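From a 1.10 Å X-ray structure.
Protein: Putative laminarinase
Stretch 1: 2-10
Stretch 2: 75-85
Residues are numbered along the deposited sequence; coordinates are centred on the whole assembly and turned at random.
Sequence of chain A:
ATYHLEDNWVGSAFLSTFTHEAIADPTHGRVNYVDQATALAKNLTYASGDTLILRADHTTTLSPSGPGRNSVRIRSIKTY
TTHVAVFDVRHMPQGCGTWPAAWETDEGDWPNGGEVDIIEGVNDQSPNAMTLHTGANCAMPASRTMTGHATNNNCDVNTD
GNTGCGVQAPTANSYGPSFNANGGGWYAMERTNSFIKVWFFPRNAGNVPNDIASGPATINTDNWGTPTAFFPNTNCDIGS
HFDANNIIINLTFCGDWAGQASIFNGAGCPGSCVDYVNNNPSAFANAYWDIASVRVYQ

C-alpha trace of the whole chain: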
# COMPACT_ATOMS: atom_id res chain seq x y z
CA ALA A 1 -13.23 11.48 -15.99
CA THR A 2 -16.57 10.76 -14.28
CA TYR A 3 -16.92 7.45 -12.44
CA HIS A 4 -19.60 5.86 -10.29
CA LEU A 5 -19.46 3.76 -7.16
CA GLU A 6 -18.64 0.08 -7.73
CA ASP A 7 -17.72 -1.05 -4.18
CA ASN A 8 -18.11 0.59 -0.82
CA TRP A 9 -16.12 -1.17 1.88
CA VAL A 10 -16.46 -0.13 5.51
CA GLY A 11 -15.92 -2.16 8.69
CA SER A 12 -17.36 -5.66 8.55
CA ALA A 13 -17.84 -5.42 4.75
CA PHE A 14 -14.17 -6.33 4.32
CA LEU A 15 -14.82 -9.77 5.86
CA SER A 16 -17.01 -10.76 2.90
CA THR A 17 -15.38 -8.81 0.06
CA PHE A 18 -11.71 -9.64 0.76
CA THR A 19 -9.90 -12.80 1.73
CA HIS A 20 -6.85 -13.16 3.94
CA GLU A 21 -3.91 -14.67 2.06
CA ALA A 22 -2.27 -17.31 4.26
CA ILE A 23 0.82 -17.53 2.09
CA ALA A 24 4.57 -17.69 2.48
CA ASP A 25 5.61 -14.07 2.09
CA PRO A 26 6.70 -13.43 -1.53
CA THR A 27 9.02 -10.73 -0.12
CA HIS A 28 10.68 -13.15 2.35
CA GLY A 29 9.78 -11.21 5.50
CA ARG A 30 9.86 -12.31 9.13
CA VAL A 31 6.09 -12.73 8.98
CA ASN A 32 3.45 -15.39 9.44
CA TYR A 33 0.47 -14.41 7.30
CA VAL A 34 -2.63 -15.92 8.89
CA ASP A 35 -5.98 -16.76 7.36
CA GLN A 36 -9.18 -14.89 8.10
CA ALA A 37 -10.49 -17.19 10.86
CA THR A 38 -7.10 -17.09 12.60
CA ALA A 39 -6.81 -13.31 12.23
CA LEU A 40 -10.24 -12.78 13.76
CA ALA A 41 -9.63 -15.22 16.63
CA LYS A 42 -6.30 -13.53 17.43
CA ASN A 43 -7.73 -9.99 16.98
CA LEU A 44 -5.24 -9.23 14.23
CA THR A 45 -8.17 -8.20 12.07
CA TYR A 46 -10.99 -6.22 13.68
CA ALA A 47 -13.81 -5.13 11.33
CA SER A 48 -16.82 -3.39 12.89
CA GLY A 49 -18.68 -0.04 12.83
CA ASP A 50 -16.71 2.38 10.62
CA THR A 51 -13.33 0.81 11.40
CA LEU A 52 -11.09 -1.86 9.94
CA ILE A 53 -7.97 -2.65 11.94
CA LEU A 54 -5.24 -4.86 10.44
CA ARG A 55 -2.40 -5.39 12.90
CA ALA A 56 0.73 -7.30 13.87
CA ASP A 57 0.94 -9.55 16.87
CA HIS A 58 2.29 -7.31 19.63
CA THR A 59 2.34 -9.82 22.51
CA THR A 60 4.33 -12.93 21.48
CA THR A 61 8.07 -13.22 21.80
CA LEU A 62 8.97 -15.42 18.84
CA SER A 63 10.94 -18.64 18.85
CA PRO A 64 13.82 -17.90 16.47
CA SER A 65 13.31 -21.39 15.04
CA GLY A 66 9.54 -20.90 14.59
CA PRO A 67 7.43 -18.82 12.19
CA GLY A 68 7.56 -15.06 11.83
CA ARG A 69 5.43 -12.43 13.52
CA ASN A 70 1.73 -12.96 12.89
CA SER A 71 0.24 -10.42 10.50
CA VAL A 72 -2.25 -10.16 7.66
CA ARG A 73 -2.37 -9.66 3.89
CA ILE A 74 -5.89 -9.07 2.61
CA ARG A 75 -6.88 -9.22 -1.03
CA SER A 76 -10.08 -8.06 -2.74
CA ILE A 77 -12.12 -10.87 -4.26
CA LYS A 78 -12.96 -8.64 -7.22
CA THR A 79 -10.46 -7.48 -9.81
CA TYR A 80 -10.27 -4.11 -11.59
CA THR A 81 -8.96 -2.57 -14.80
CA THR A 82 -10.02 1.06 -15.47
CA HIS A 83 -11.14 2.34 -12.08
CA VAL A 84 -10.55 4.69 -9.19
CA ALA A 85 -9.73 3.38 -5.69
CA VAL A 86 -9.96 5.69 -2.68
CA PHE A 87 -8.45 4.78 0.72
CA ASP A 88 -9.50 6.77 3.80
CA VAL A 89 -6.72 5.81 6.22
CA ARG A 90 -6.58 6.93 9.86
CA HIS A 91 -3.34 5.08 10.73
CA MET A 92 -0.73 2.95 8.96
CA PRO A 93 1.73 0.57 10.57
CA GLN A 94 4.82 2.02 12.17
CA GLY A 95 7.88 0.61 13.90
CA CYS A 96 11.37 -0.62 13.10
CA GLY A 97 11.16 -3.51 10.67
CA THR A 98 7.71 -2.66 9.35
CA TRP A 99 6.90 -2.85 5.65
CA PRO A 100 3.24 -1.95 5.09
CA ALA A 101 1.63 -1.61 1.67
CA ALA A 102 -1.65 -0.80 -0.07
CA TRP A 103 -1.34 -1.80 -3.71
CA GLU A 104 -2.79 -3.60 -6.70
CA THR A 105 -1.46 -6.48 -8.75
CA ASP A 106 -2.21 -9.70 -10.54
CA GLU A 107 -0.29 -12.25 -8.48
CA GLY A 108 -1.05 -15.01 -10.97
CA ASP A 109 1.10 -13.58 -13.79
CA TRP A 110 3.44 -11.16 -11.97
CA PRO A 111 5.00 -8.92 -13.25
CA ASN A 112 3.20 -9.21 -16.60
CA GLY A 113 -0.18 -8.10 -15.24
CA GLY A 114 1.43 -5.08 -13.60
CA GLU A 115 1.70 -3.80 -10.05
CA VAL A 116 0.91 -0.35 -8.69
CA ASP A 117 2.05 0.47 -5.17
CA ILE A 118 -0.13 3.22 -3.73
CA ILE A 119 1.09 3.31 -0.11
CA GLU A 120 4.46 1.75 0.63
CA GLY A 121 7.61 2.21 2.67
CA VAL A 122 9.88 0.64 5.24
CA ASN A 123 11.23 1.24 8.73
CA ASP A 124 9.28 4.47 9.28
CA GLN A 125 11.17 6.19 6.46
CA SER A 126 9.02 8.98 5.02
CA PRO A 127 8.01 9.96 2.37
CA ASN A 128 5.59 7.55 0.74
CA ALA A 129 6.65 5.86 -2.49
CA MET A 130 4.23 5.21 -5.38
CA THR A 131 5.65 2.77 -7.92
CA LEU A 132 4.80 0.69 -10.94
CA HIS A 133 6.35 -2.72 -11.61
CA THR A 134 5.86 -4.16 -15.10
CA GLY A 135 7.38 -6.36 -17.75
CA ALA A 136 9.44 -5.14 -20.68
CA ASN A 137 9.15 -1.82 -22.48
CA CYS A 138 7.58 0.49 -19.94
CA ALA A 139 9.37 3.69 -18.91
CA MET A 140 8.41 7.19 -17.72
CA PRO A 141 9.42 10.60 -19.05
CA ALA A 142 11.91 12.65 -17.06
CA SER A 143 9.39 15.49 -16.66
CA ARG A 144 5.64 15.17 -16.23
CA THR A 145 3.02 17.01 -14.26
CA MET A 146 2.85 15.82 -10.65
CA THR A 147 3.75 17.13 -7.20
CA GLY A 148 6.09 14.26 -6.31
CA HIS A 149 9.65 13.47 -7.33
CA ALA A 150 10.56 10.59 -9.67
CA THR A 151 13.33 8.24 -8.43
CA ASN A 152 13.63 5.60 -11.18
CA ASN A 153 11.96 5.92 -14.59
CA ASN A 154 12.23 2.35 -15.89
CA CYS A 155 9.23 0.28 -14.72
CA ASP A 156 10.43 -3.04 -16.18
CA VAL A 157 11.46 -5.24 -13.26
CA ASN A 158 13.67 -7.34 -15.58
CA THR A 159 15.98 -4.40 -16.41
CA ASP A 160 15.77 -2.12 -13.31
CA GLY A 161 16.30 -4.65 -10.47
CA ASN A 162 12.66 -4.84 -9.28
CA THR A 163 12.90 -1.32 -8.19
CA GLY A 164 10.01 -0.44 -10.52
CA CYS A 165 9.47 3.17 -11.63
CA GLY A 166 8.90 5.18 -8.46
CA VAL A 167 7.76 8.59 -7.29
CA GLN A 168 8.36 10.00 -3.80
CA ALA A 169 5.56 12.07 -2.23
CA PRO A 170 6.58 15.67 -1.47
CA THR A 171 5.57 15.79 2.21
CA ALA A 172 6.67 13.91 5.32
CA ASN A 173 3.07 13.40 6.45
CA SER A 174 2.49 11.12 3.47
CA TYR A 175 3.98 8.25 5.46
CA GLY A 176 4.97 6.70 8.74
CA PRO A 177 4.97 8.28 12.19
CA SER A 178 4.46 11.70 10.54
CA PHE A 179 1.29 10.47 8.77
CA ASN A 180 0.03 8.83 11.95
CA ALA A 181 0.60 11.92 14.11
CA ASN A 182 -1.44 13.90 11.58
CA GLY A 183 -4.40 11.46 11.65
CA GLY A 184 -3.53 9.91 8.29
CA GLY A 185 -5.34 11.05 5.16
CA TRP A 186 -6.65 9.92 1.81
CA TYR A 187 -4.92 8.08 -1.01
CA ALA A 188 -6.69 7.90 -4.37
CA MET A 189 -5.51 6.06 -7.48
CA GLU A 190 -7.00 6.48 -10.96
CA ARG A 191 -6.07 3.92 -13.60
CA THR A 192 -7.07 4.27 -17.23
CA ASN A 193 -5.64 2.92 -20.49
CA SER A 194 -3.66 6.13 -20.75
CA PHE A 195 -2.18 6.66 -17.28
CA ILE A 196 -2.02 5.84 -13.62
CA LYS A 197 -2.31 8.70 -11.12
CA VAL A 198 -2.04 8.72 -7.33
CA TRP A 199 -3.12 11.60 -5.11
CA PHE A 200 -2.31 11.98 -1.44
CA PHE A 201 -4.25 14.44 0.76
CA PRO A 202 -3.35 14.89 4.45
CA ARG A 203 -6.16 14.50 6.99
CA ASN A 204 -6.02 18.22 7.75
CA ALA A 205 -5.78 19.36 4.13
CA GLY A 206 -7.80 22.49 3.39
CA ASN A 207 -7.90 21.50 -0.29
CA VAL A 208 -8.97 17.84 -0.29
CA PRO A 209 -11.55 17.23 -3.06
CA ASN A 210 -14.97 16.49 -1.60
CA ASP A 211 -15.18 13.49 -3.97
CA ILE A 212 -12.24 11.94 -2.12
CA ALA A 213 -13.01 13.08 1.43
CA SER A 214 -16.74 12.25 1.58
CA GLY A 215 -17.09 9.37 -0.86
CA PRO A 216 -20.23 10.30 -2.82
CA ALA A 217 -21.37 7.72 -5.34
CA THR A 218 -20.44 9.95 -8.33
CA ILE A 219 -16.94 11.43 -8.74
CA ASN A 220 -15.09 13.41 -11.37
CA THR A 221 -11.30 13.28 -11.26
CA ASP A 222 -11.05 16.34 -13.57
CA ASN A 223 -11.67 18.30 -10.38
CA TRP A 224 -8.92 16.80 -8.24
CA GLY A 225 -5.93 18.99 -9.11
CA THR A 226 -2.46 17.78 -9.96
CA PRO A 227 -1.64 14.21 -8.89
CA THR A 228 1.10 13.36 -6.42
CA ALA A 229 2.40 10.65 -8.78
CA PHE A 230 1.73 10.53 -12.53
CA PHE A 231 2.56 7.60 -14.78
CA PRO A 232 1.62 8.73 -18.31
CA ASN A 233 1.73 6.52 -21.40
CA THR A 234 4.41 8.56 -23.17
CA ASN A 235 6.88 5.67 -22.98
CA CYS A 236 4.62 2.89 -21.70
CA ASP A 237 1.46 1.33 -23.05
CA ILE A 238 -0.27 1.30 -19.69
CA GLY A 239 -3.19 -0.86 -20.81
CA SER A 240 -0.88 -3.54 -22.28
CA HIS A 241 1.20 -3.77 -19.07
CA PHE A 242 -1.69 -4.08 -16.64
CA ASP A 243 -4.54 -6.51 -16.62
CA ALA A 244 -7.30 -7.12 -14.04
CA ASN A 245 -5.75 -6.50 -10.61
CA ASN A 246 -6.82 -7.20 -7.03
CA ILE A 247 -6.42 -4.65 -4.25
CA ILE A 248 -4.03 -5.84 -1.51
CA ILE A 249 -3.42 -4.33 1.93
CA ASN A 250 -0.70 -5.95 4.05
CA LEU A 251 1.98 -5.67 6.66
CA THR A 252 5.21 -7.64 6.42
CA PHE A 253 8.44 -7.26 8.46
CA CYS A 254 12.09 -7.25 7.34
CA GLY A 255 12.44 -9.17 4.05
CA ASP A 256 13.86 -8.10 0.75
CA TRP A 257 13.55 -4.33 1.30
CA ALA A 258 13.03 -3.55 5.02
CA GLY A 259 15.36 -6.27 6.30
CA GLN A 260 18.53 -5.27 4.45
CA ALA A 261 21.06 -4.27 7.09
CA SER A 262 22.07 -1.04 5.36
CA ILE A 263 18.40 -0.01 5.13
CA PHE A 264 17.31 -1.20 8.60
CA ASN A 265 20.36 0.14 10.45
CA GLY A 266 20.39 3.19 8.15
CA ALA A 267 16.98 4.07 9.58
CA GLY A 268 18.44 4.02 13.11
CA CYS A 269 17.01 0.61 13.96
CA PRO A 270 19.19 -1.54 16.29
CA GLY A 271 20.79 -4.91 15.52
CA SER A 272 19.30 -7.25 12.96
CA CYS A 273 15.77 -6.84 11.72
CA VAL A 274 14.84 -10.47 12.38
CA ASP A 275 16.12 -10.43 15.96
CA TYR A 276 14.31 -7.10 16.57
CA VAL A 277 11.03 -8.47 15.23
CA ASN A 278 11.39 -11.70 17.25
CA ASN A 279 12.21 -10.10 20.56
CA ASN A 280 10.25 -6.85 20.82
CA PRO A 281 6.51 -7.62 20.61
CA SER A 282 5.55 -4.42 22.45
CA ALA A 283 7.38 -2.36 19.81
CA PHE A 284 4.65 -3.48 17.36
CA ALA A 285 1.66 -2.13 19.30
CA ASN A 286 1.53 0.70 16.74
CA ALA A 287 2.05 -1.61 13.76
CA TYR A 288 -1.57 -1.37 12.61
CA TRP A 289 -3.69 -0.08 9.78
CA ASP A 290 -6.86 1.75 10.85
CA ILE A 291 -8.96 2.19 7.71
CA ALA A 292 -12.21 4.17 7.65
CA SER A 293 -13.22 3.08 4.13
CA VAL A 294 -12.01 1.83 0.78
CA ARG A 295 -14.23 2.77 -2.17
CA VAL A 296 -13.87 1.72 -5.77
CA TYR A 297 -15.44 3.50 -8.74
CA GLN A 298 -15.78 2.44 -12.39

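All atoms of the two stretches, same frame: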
# COMPACT_ATOMS: atom_id res chain seq x y z
N THR A 2 -15.49 11.05 -15.23
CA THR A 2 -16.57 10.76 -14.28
C THR A 2 -16.68 9.25 -14.08
O THR A 2 -16.66 8.47 -15.03
CB THR A 2 -17.92 11.34 -14.77
OG1 THR A 2 -17.81 12.76 -14.84
CG2 THR A 2 -19.05 10.99 -13.83
N TYR A 3 -16.79 8.86 -12.81
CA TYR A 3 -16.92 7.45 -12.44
C TYR A 3 -18.03 7.34 -11.41
O TYR A 3 -18.41 8.34 -10.76
CB TYR A 3 -15.62 6.90 -11.84
CG TYR A 3 -14.39 6.98 -12.70
CD1 TYR A 3 -13.96 5.89 -13.45
CD2 TYR A 3 -13.61 8.13 -12.73
CE1 TYR A 3 -12.81 5.95 -14.21
CE2 TYR A 3 -12.45 8.20 -13.50
CZ TYR A 3 -12.08 7.10 -14.24
OH TYR A 3 -10.94 7.14 -15.02
N HIS A 4 -18.50 6.12 -11.21
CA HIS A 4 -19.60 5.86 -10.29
C HIS A 4 -19.24 4.71 -9.37
O HIS A 4 -18.48 3.80 -9.74
CB HIS A 4 -20.90 5.58 -11.05
CG HIS A 4 -21.31 6.73 -11.89
ND1 HIS A 4 -20.95 6.86 -13.22
CD2 HIS A 4 -21.96 7.87 -11.57
CE1 HIS A 4 -21.41 8.01 -13.69
NE2 HIS A 4 -22.03 8.64 -12.70
N LEU A 5 -19.81 4.73 -8.18
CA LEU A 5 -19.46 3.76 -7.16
C LEU A 5 -19.66 2.33 -7.64
O LEU A 5 -20.70 1.99 -8.22
CB LEU A 5 -20.31 4.02 -5.92
CG LEU A 5 -19.91 3.33 -4.63
CD1 LEU A 5 -18.49 3.75 -4.18
CD2 LEU A 5 -20.96 3.66 -3.57
N GLU A 6 -18.65 1.50 -7.39
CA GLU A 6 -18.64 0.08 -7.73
C GLU A 6 -18.62 -0.78 -6.45
O GLU A 6 -19.27 -1.82 -6.39
CB GLU A 6 -17.43 -0.21 -8.64
CG GLU A 6 -17.18 -1.66 -9.01
CD GLU A 6 -18.30 -2.29 -9.81
OE1 GLU A 6 -19.12 -1.59 -10.41
OE2 GLU A 6 -18.32 -3.53 -9.86
N ASP A 7 -17.83 -0.36 -5.46
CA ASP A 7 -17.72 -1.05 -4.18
C ASP A 7 -17.52 -0.04 -3.08
O ASP A 7 -16.76 0.91 -3.23
CB ASP A 7 -16.53 -2.02 -4.18
CG ASP A 7 -16.71 -3.15 -5.15
OD1 ASP A 7 -17.51 -4.06 -4.86
OD2 ASP A 7 -16.05 -3.14 -6.22
N ASN A 8 -18.21 -0.26 -1.97
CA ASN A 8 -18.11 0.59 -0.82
C ASN A 8 -17.79 -0.29 0.37
O ASN A 8 -18.69 -0.98 0.88
CB ASN A 8 -19.44 1.32 -0.60
CG ASN A 8 -19.36 2.32 0.53
OD1 ASN A 8 -18.28 2.65 1.01
ND2 ASN A 8 -20.52 2.79 0.99
N TRP A 9 -16.54 -0.29 0.81
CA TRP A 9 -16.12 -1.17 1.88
C TRP A 9 -15.83 -0.41 3.15
O TRP A 9 -14.91 0.41 3.20
CB TRP A 9 -14.90 -1.97 1.44
CG TRP A 9 -15.08 -2.80 0.19
CD1 TRP A 9 -16.12 -3.62 -0.13
CD2 TRP A 9 -14.14 -2.91 -0.89
NE1 TRP A 9 -15.88 -4.23 -1.35
CE2 TRP A 9 -14.67 -3.81 -1.83
CE3 TRP A 9 -12.91 -2.29 -1.16
CZ2 TRP A 9 -14.00 -4.15 -3.00
CZ3 TRP A 9 -12.24 -2.63 -2.32
CH2 TRP A 9 -12.79 -3.54 -3.23
N VAL A 10 -16.62 -0.71 4.18
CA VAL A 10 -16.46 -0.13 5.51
C VAL A 10 -16.61 -1.24 6.54
O VAL A 10 -17.53 -2.07 6.44
CB VAL A 10 -17.54 0.96 5.76
CG1 VAL A 10 -17.48 1.49 7.19
CG2 VAL A 10 -17.40 2.11 4.75
N ARG A 75 -6.81 -9.38 0.40
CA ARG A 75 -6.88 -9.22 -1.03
C ARG A 75 -8.35 -9.15 -1.45
O ARG A 75 -9.16 -10.01 -1.08
CB ARG A 75 -6.22 -10.43 -1.71
CG ARG A 75 -6.21 -10.32 -3.23
CD ARG A 75 -5.61 -11.54 -3.88
NE ARG A 75 -6.48 -12.71 -3.77
CZ ARG A 75 -6.15 -13.92 -4.21
NH1 ARG A 75 -4.96 -14.14 -4.74
NH2 ARG A 75 -7.02 -14.91 -4.11
N SER A 76 -8.70 -8.15 -2.26
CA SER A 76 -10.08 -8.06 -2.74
C SER A 76 -10.42 -9.30 -3.55
O SER A 76 -9.60 -9.81 -4.31
CB SER A 76 -10.32 -6.80 -3.57
OG SER A 76 -9.55 -6.79 -4.77
N ILE A 77 -11.66 -9.76 -3.43
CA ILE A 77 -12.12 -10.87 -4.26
C ILE A 77 -12.26 -10.38 -5.71
O ILE A 77 -11.86 -11.07 -6.65
CB ILE A 77 -13.42 -11.48 -3.69
CG1 ILE A 77 -13.12 -12.19 -2.37
CG2 ILE A 77 -14.04 -12.46 -4.70
CD1 ILE A 77 -14.36 -12.54 -1.56
N LYS A 78 -12.83 -9.20 -5.89
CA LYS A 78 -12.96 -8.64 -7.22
C LYS A 78 -11.64 -8.14 -7.78
O LYS A 78 -10.70 -7.82 -7.03
CB LYS A 78 -13.97 -7.50 -7.20
CG LYS A 78 -15.37 -8.05 -7.04
CD LYS A 78 -16.38 -6.96 -6.79
CE LYS A 78 -16.62 -6.11 -8.00
NZ LYS A 78 -17.79 -5.22 -7.75
N THR A 79 -11.58 -8.07 -9.11
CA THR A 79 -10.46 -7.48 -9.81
C THR A 79 -10.94 -6.27 -10.62
O THR A 79 -12.14 -6.13 -10.88
CB THR A 79 -9.78 -8.49 -10.75
OG1 THR A 79 -10.76 -8.89 -11.70
CG2 THR A 79 -9.25 -9.68 -10.00
N TYR A 80 -9.99 -5.43 -11.03
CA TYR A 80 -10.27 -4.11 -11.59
C TYR A 80 -9.30 -3.80 -12.71
O TYR A 80 -8.13 -4.18 -12.67
CB TYR A 80 -10.17 -3.01 -10.50
CG TYR A 80 -11.09 -3.31 -9.34
CD1 TYR A 80 -12.44 -2.96 -9.39
CD2 TYR A 80 -10.63 -3.99 -8.21
CE1 TYR A 80 -13.31 -3.29 -8.37
CE2 TYR A 80 -11.48 -4.32 -7.18
CZ TYR A 80 -12.82 -3.96 -7.25
OH TYR A 80 -13.66 -4.28 -6.22
N THR A 81 -9.80 -3.07 -13.71
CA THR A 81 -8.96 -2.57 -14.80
C THR A 81 -9.00 -1.03 -14.74
O THR A 81 -8.27 -0.45 -13.94
CB THR A 81 -9.37 -3.15 -16.17
OG1 THR A 81 -10.75 -2.85 -16.43
CG2 THR A 81 -9.15 -4.68 -16.18
N THR A 82 -9.83 -0.39 -15.56
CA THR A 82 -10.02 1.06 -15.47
C THR A 82 -10.93 1.36 -14.29
O THR A 82 -12.08 0.89 -14.22
CB THR A 82 -10.57 1.60 -16.78
OG1 THR A 82 -9.56 1.44 -17.77
CG2 THR A 82 -10.96 3.07 -16.66
N HIS A 83 -10.40 2.10 -13.30
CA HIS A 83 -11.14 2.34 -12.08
C HIS A 83 -10.45 3.42 -11.27
O HIS A 83 -9.32 3.82 -11.59
CB HIS A 83 -11.24 1.05 -11.23
CG HIS A 83 -9.95 0.63 -10.59
ND1 HIS A 83 -8.88 0.14 -11.31
CD2 HIS A 83 -9.59 0.56 -9.28
CE1 HIS A 83 -7.91 -0.18 -10.47
NE2 HIS A 83 -8.31 0.06 -9.23
N VAL A 84 -11.15 3.86 -10.22
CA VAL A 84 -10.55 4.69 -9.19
C VAL A 84 -10.73 4.00 -7.85
O VAL A 84 -11.82 3.53 -7.54
CB VAL A 84 -11.20 6.10 -9.13
CG1 VAL A 84 -10.54 6.96 -8.08
CG2 VAL A 84 -11.12 6.79 -10.49
N ALA A 85 -9.66 3.94 -7.05
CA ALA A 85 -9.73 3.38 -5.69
C ALA A 85 -9.35 4.48 -4.71
O ALA A 85 -8.33 5.15 -4.89
CB ALA A 85 -8.78 2.17 -5.54

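The contact between residues 2-10 and 75-85 is bonded entirely through side chains, a compact cluster of charge and hydroxyl chemistry flanked by aromatic packing, and it illustrates how segments far apart in sequence can be joined without sharing backbone hydrogen bonds. The first stretch is a strand from Thr2 to Trp9; the second leaves one strand at its start, crosses a loop and enters another at His83. The backbones stay well separated: the CA atoms of Tyr3 and Val84 are 7.7 Å apart, and those of Trp9 and Ser76 10.3 Å. Side chains must bridge that gap, and together they bury a modest 376 Å².

Lys78 and Asp7 lie at the heart of the polar cluster. The lysine side chain extends far enough to place its ammonium between two acids: Lys78 NZ donates to Glu6 OE2 at 2.8 Å, and it also reaches Asp7 OD1 and Asp7 OD2, each at 3.1 Å from NZ. Both pairings are salt bridges, so one positive charge offsets two neighbouring negative ones. The near-equal distances to the aspartate oxygens show the ammonium straddling that carboxylate, whereas its approach to Glu6 is the shorter. Although Glu6 and Asp7 are consecutive in a strand, both direct their CA-to-CB bonds toward the other stretch, which allows them to converge on the same lysine.

Asp7 has a second partner. Tyr80 OH donates to Asp7 OD2 at 2.6 Å, a short bond of the kind expected when a phenol meets a carboxylate. OD2 therefore accepts from both lysine and tyrosine. The carboxylate oxygen lies at the edge of the Tyr80 ring, near its plane, as suits a bond made through the hydroxyl.

Trp9 closes this end of the contact. Its CH2 atom comes within 4.0 Å of Tyr80 CZ and 3.2 Å of Tyr80 OH, the hydroxyl lying near the plane of the indole at its edge, while Ser76 CB sits 4.1 Å from the same CH2. Within its own stretch, Ser76 OG donates to Lys78 O at 2.7 Å, tying the serine side chain to the backbone of the residue that supplies the ammonium.

At the other end the chemistry is apolar. Val84 CG2 lies over one face of the Tyr3 ring, 3.7 Å from its centroid and only 15° off the normal, a CH-pi contact in which a methyl group meets the electron-rich face. Thr82 CG2 approaches the ring edge instead, 4.2 Å from Tyr3 CE1.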